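N-acetylglucosamine 2-epimerase (Xylella fastidiosa, PDB 3GT5) probably isomerises a sugar, as an N-acylglucosamine 2-epimerase-like enzyme with an (alpha/alpha)6-barrel fold. Local coordinates at residues A[170-175]-A[217-222]; A[177-182]-A[251-256]. All coordinates share one frame; numbering follows the deposited sequence.

Contact 1: A[170-175]-A[217-222]; sequences RGQNAN and VWEHYD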
loop_
_atom_site.group_PDB
_atom_site.type_symbol
_atom_site.label_atom_id
_atom_site.label_comp_id
_atom_site.label_asym_id
_atom_site.label_seq_id
_atom_site.Cartn_x
_atom_site.Cartn_y
_atom_site.Cartn_z
ATOM N N ARG A 170 10.486 7.802 13.974
ATOM C CA ARG A 170 10.902 7.436 12.641
ATOM C C ARG A 170 10.263 6.058 12.327
ATOM O O ARG A 170 10.301 5.122 13.166
ATOM C CB ARG A 170 12.414 7.362 12.570
ATOM C CG ARG A 170 13.116 8.699 12.886
ATOM C CD ARG A 170 12.869 9.728 11.841
ATOM N NE ARG A 170 13.521 10.992 12.232
ATOM C CZ ARG A 170 12.965 11.978 12.906
ATOM N NH1 ARG A 170 11.672 11.966 13.255
ATOM N NH2 ARG A 170 13.721 13.043 13.187
ATOM N N GLY A 171 9.760 5.916 11.096
ATOM C CA GLY A 171 8.910 4.797 10.733
ATOM C C GLY A 171 9.286 4.217 9.399
ATOM O O GLY A 171 9.580 4.976 8.458
ATOM N N GLN A 172 9.277 2.879 9.300
ATOM C CA GLN A 172 9.605 2.233 8.024
ATOM C C GLN A 172 8.429 2.398 7.040
ATOM O O GLN A 172 8.665 2.444 5.806
ATOM C CB GLN A 172 10.035 0.751 8.192
ATOM C CG GLN A 172 8.879 -0.251 8.335
ATOM C CD GLN A 172 8.290 -0.629 6.981
ATOM O OE1 GLN A 172 9.053 -0.749 6.022
ATOM N NE2 GLN A 172 6.979 -0.852 6.908
ATOM N N ASN A 173 7.187 2.452 7.558
ATOM C CA ASN A 173 5.982 2.324 6.706
ATOM C C ASN A 173 5.828 3.462 5.701
ATOM O O ASN A 173 5.592 3.213 4.502
ATOM C CB ASN A 173 4.744 2.226 7.609
ATOM C CG ASN A 173 3.568 1.530 6.959
ATOM O OD1 ASN A 173 3.604 1.150 5.820
ATOM N ND2 ASN A 173 2.527 1.318 7.732
ATOM N N ALA A 174 6.019 4.706 6.140
ATOM C CA ALA A 174 5.966 5.826 5.195
ATOM C C ALA A 174 7.097 5.723 4.134
ATOM O O ALA A 174 6.877 6.052 2.969
ATOM C CB ALA A 174 5.984 7.187 5.926
ATOM N N ASN A 175 8.282 5.248 4.524
ATOM C CA ASN A 175 9.401 5.083 3.610
ATOM C C ASN A 175 9.152 3.978 2.602
ATOM O O ASN A 175 9.543 4.060 1.435
ATOM C CB ASN A 175 10.678 4.893 4.429
ATOM C CG ASN A 175 11.175 6.217 4.968
ATOM O OD1 ASN A 175 11.743 7.002 4.220
ATOM N ND2 ASN A 175 10.923 6.501 6.273
ATOM N N VAL A 217 12.411 -6.374 8.751
ATOM C CA VAL A 217 12.174 -4.950 8.896
ATOM C C VAL A 217 11.174 -4.687 10.033
ATOM O O VAL A 217 9.995 -5.027 9.941
ATOM C CB VAL A 217 11.661 -4.314 7.575
ATOM C CG1 VAL A 217 11.386 -2.820 7.733
ATOM C CG2 VAL A 217 12.644 -4.606 6.402
ATOM N N TRP A 218 11.664 -4.092 11.105
ATOM C CA TRP A 218 10.834 -3.621 12.207
ATOM C C TRP A 218 10.203 -2.279 11.830
ATOM O O TRP A 218 10.748 -1.549 10.980
ATOM C CB TRP A 218 11.726 -3.486 13.458
ATOM C CG TRP A 218 11.009 -3.150 14.705
ATOM C CD1 TRP A 218 10.988 -1.934 15.328
ATOM C CD2 TRP A 218 10.217 -4.034 15.529
ATOM N NE1 TRP A 218 10.222 -1.996 16.464
ATOM C CE2 TRP A 218 9.743 -3.264 16.620
ATOM C CE3 TRP A 218 9.865 -5.400 15.451
ATOM C CZ2 TRP A 218 8.911 -3.797 17.618
ATOM C CZ3 TRP A 218 9.054 -5.945 16.454
ATOM C CH2 TRP A 218 8.600 -5.148 17.525
ATOM N N GLU A 219 9.056 -1.935 12.409
ATOM C CA GLU A 219 8.308 -0.759 11.990
ATOM C C GLU A 219 8.809 0.552 12.559
ATOM O O GLU A 219 8.774 1.579 11.873
ATOM C CB GLU A 219 6.842 -0.864 12.375
ATOM C CG GLU A 219 6.087 -2.010 11.740
ATOM C CD GLU A 219 5.919 -1.876 10.247
ATOM O OE1 GLU A 219 5.649 -0.760 9.740
ATOM O OE2 GLU A 219 6.092 -2.909 9.545
ATOM N N HIS A 220 9.238 0.532 13.824
ATOM C CA HIS A 220 9.386 1.761 14.626
ATOM C C HIS A 220 10.804 2.031 15.104
ATOM O O HIS A 220 11.494 1.140 15.526
ATOM C CB HIS A 220 8.512 1.657 15.858
ATOM C CG HIS A 220 7.133 1.214 15.553
ATOM N ND1 HIS A 220 6.341 1.878 14.641
ATOM C CD2 HIS A 220 6.410 0.160 15.995
ATOM C CE1 HIS A 220 5.160 1.280 14.577
ATOM N NE2 HIS A 220 5.180 0.231 15.379
ATOM N N TYR A 221 11.227 3.281 14.986
ATOM C CA TYR A 221 12.577 3.668 15.316
ATOM C C TYR A 221 12.621 5.020 16.056
ATOM O O TYR A 221 11.682 5.797 16.060
ATOM C CB TYR A 221 13.456 3.765 14.050
ATOM C CG TYR A 221 13.444 2.523 13.216
ATOM C CD1 TYR A 221 14.435 1.543 13.334
ATOM C CD2 TYR A 221 12.401 2.307 12.310
ATOM C CE1 TYR A 221 14.391 0.362 12.546
ATOM C CE2 TYR A 221 12.349 1.143 11.537
ATOM C CZ TYR A 221 13.347 0.179 11.664
ATOM O OH TYR A 221 13.309 -0.991 10.908
ATOM N N ASP A 222 13.758 5.277 16.708
ATOM C CA ASP A 222 13.984 6.555 17.334
ATOM C C ASP A 222 14.578 7.541 16.317
ATOM O O ASP A 222 14.788 7.173 15.159
ATOM C CB ASP A 222 14.853 6.413 18.612
ATOM C CG ASP A 222 16.300 5.945 18.357
ATOM O OD1 ASP A 222 16.872 6.052 17.250
ATOM O OD2 ASP A 222 16.919 5.473 19.349
HETATM O O HOH W 1 6.174 2.895 10.439
#

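Contact 2: A[177-182]-A[251-256]; sequences HMCEAM and TEWAKL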
loop_
_atom_site.group_PDB
_atom_site.type_symbol
_atom_site.label_atom_id
_atom_site.label_comp_id
_atom_site.label_asym_id
_atom_site.label_seq_id
_atom_site.Cartn_x
_atom_site.Cartn_y
_atom_site.Cartn_z
ATOM N N HIS A 177 6.050 2.996 1.541
ATOM C CA HIS A 177 5.099 3.544 0.584
ATOM C C HIS A 177 5.725 4.605 -0.283
ATOM O O HIS A 177 5.310 4.763 -1.425
ATOM C CB HIS A 177 3.816 3.986 1.251
ATOM C CG HIS A 177 3.022 2.823 1.749
ATOM N ND1 HIS A 177 2.432 1.923 0.887
ATOM C CD2 HIS A 177 2.774 2.371 3.003
ATOM C CE1 HIS A 177 1.833 0.977 1.593
ATOM N NE2 HIS A 177 2.015 1.235 2.876
ATOM N N MET A 178 6.685 5.356 0.253
ATOM C CA MET A 178 7.394 6.339 -0.565
ATOM C C MET A 178 8.255 5.640 -1.636
ATOM O O MET A 178 8.345 6.130 -2.741
ATOM C CB MET A 178 8.233 7.314 0.282
ATOM C CG MET A 178 8.673 8.588 -0.490
ATOM S SD MET A 178 7.325 9.630 -1.099
ATOM C CE MET A 178 6.852 10.294 0.502
ATOM N N CYS A 179 8.863 4.496 -1.330
ATOM C CA CYS A 179 9.619 3.728 -2.337
ATOM C C CYS A 179 8.664 3.323 -3.469
ATOM O O CYS A 179 8.959 3.530 -4.660
ATOM C CB CYS A 179 10.325 2.518 -1.701
ATOM S SG CYS A 179 11.109 1.385 -2.826
ATOM N N GLU A 180 7.492 2.794 -3.093
ATOM C CA GLU A 180 6.431 2.460 -4.037
ATOM C C GLU A 180 6.011 3.656 -4.906
ATOM O O GLU A 180 5.876 3.496 -6.149
ATOM C CB GLU A 180 5.226 1.944 -3.234
ATOM C CG GLU A 180 3.956 1.720 -4.011
ATOM C CD GLU A 180 2.727 1.557 -3.061
ATOM O OE1 GLU A 180 2.864 1.813 -1.824
ATOM O OE2 GLU A 180 1.612 1.190 -3.519
ATOM N N ALA A 181 5.810 4.832 -4.274
ATOM C CA ALA A 181 5.405 6.044 -4.990
ATOM C C ALA A 181 6.493 6.522 -5.912
ATOM O O ALA A 181 6.182 6.986 -7.018
ATOM C CB ALA A 181 5.006 7.201 -4.019
ATOM N N MET A 182 7.762 6.373 -5.493
ATOM C CA MET A 182 8.877 6.801 -6.321
ATOM C C MET A 182 9.044 5.920 -7.552
ATOM O O MET A 182 9.346 6.434 -8.640
ATOM C CB MET A 182 10.173 6.932 -5.527
ATOM C CG MET A 182 10.181 8.102 -4.553
ATOM S SD MET A 182 10.032 9.794 -5.293
ATOM C CE MET A 182 9.925 10.742 -3.720
ATOM N N THR A 251 6.839 -9.069 2.895
ATOM C CA THR A 251 6.501 -9.510 1.541
ATOM C C THR A 251 6.289 -8.326 0.604
ATOM O O THR A 251 6.682 -8.377 -0.571
ATOM C CB THR A 251 5.343 -10.494 1.513
ATOM O OG1 THR A 251 4.133 -9.839 1.938
ATOM C CG2 THR A 251 5.702 -11.725 2.431
ATOM N N GLU A 252 5.683 -7.261 1.116
ATOM C CA GLU A 252 5.533 -6.034 0.325
ATOM C C GLU A 252 6.885 -5.497 -0.087
ATOM O O GLU A 252 7.055 -5.067 -1.232
ATOM C CB GLU A 252 4.767 -4.992 1.117
ATOM C CG GLU A 252 4.427 -3.715 0.367
ATOM C CD GLU A 252 3.293 -2.893 0.995
ATOM O OE1 GLU A 252 2.726 -3.234 2.091
ATOM O OE2 GLU A 252 2.932 -1.847 0.403
ATOM N N TRP A 253 7.850 -5.490 0.822
ATOM C CA TRP A 253 9.218 -5.092 0.436
ATOM C C TRP A 253 9.818 -6.043 -0.611
ATOM O O TRP A 253 10.524 -5.606 -1.540
ATOM C CB TRP A 253 10.124 -5.017 1.664
ATOM C CG TRP A 253 10.165 -3.690 2.305
ATOM C CD1 TRP A 253 9.715 -3.352 3.554
ATOM C CD2 TRP A 253 10.672 -2.485 1.721
ATOM N NE1 TRP A 253 9.909 -2.019 3.781
ATOM C CE2 TRP A 253 10.523 -1.464 2.684
ATOM C CE3 TRP A 253 11.247 -2.176 0.470
ATOM C CZ2 TRP A 253 10.907 -0.121 2.441
ATOM C CZ3 TRP A 253 11.640 -0.844 0.237
ATOM C CH2 TRP A 253 11.490 0.148 1.222
ATOM N N ALA A 254 9.586 -7.348 -0.464
ATOM C CA ALA A 254 10.072 -8.311 -1.437
ATOM C C ALA A 254 9.553 -7.957 -2.839
ATOM O O ALA A 254 10.321 -7.978 -3.831
ATOM C CB ALA A 254 9.698 -9.733 -1.067
ATOM N N LYS A 255 8.282 -7.595 -2.919
ATOM C CA LYS A 255 7.674 -7.143 -4.173
ATOM C C LYS A 255 8.344 -5.870 -4.703
ATOM O O LYS A 255 8.700 -5.777 -5.894
ATOM C CB LYS A 255 6.183 -6.927 -3.960
ATOM C CG LYS A 255 5.377 -6.540 -5.220
ATOM C CD LYS A 255 4.046 -5.853 -4.908
ATOM C CE LYS A 255 4.233 -4.464 -4.378
ATOM N NZ LYS A 255 3.005 -3.972 -3.824
ATOM N N LEU A 256 8.508 -4.880 -3.836
ATOM C CA LEU A 256 9.147 -3.636 -4.261
ATOM C C LEU A 256 10.584 -3.854 -4.738
ATOM O O LEU A 256 11.021 -3.229 -5.728
ATOM C CB LEU A 256 9.113 -2.596 -3.142
ATOM C CG LEU A 256 7.745 -2.095 -2.721
ATOM C CD1 LEU A 256 7.977 -1.158 -1.523
ATOM C CD2 LEU A 256 6.902 -1.378 -3.868
HETATM O O HOH W 2 0.915 -1.639 3.605
#

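Contact 1: A[170-175]-A[217-222]
The amide hydrogen of Q172 points almost straight at E219 O (N to O 2.9 Å, 167° at the hydrogen), and the same two residues meet again through their side chains. Q172 NE2 donates to E219 OE1 at 3.1 Å, on the syn side but 28° out of the carboxylate plane; the amide and carboxylate planes stand 85° apart. Both chains bend at chi2, which folds their polar ends onto each other. Each end has a second partner, probably W253 for Q172 OE1 and H249 for E219 OE2, which would limit rotation of both flat groups. E219 O also receives a water that accepts from N173 N.

Beyond this pair, R170 and Y221 form a hydrogen-bonded antiparallel pair, with Y221 N to R170 O at 2.7 Å and R170 N to Y221 O at 3.1 Å. G171 faces H220 as a non-hydrogen-bonded pair, and G171 CA lies 3.4 Å from E219 O in a CA-H...O contact.

V217 CG1 rests against Q172 CG at 3.6 Å, R170 CG lies 3.2 Å from D222 O, and Y221 turns its ring edge to R170 O.

N175 ND2 reaches back to G171 O. The arrangement is a short two-stranded antiparallel ribbon leading into helix 172-189 of the family's helical barrel, with helix 192-211 touching Q172, V217 and Y221, and strand 155-160 bordering R170 and N175.

Contact 2: A[177-182]-A[251-256]
H177 and E252 bring the polar side chains of two helices together, their ring and carboxylate planes 74° apart. H177 CE1 approaches E252 OE2 at 3.3 Å, an oblique approach to the ring, while a water links the other carboxylate oxygen to the imidazole: it donates to E252 OE1 and lies 3.2 Å from H177 NE2, in the ring plane. Within its own helix, H177 ND1 donates to E180 OE1 at 2.7 Å. The imidazole is therefore held through both nitrogens. E180 OE2 is engaged by Y377.

The apolar part lies beside this polar group. C179 SG, anti to its backbone N (chi1 173°), projects to W253 and stands 3.8 Å from CZ3 of the indole, an oblique sulfur-aromatic contact. L256 packs against both: its CD1 lies over one face of the W253 ring, offset toward the rim, and 4.2 Å from C179 SG. L256 CD2 touches E180 CB at 3.8 Å. M176 adds to this patch against E252, W253 and L256.

The short helical segments run roughly parallel, 25° between directions, and their axes come no nearer than 10.6 Å; mostly side chains, with one water, span the gap. They are neighbouring helices in what is, as in this family, an (alpha/alpha)6 barrel.

Two acids lie close here, E180 OE1 and E252 OE2 being 4.3 Å apart. In so buried a contact this probably makes their polar partners important: E180 has the H177 N-H and the Y377 hydroxyl, whereas E252 OE1 reaches the ring only through the water at NE2.

Both contacts are buried, but contact 2 lies nearer the middle of the chain, its centre about 8 Å from the chain centre against about 15 Å for contact 1. They share helix 172-189: contact 1 takes its first turn and the strand leading into it, contact 2 a later portion. The other partners, strand 220-221 and helix 247-263, are successive elements of the chain. Backbone hydrogen bonds dominate contact 1, as suits a strand pair; contact 2 joins two helices through side chains and a bridging water. Q172 and W253 connect them directly, Q172 OE1 lying 2.7 Å from W253 NE1, a probable hydrogen bond.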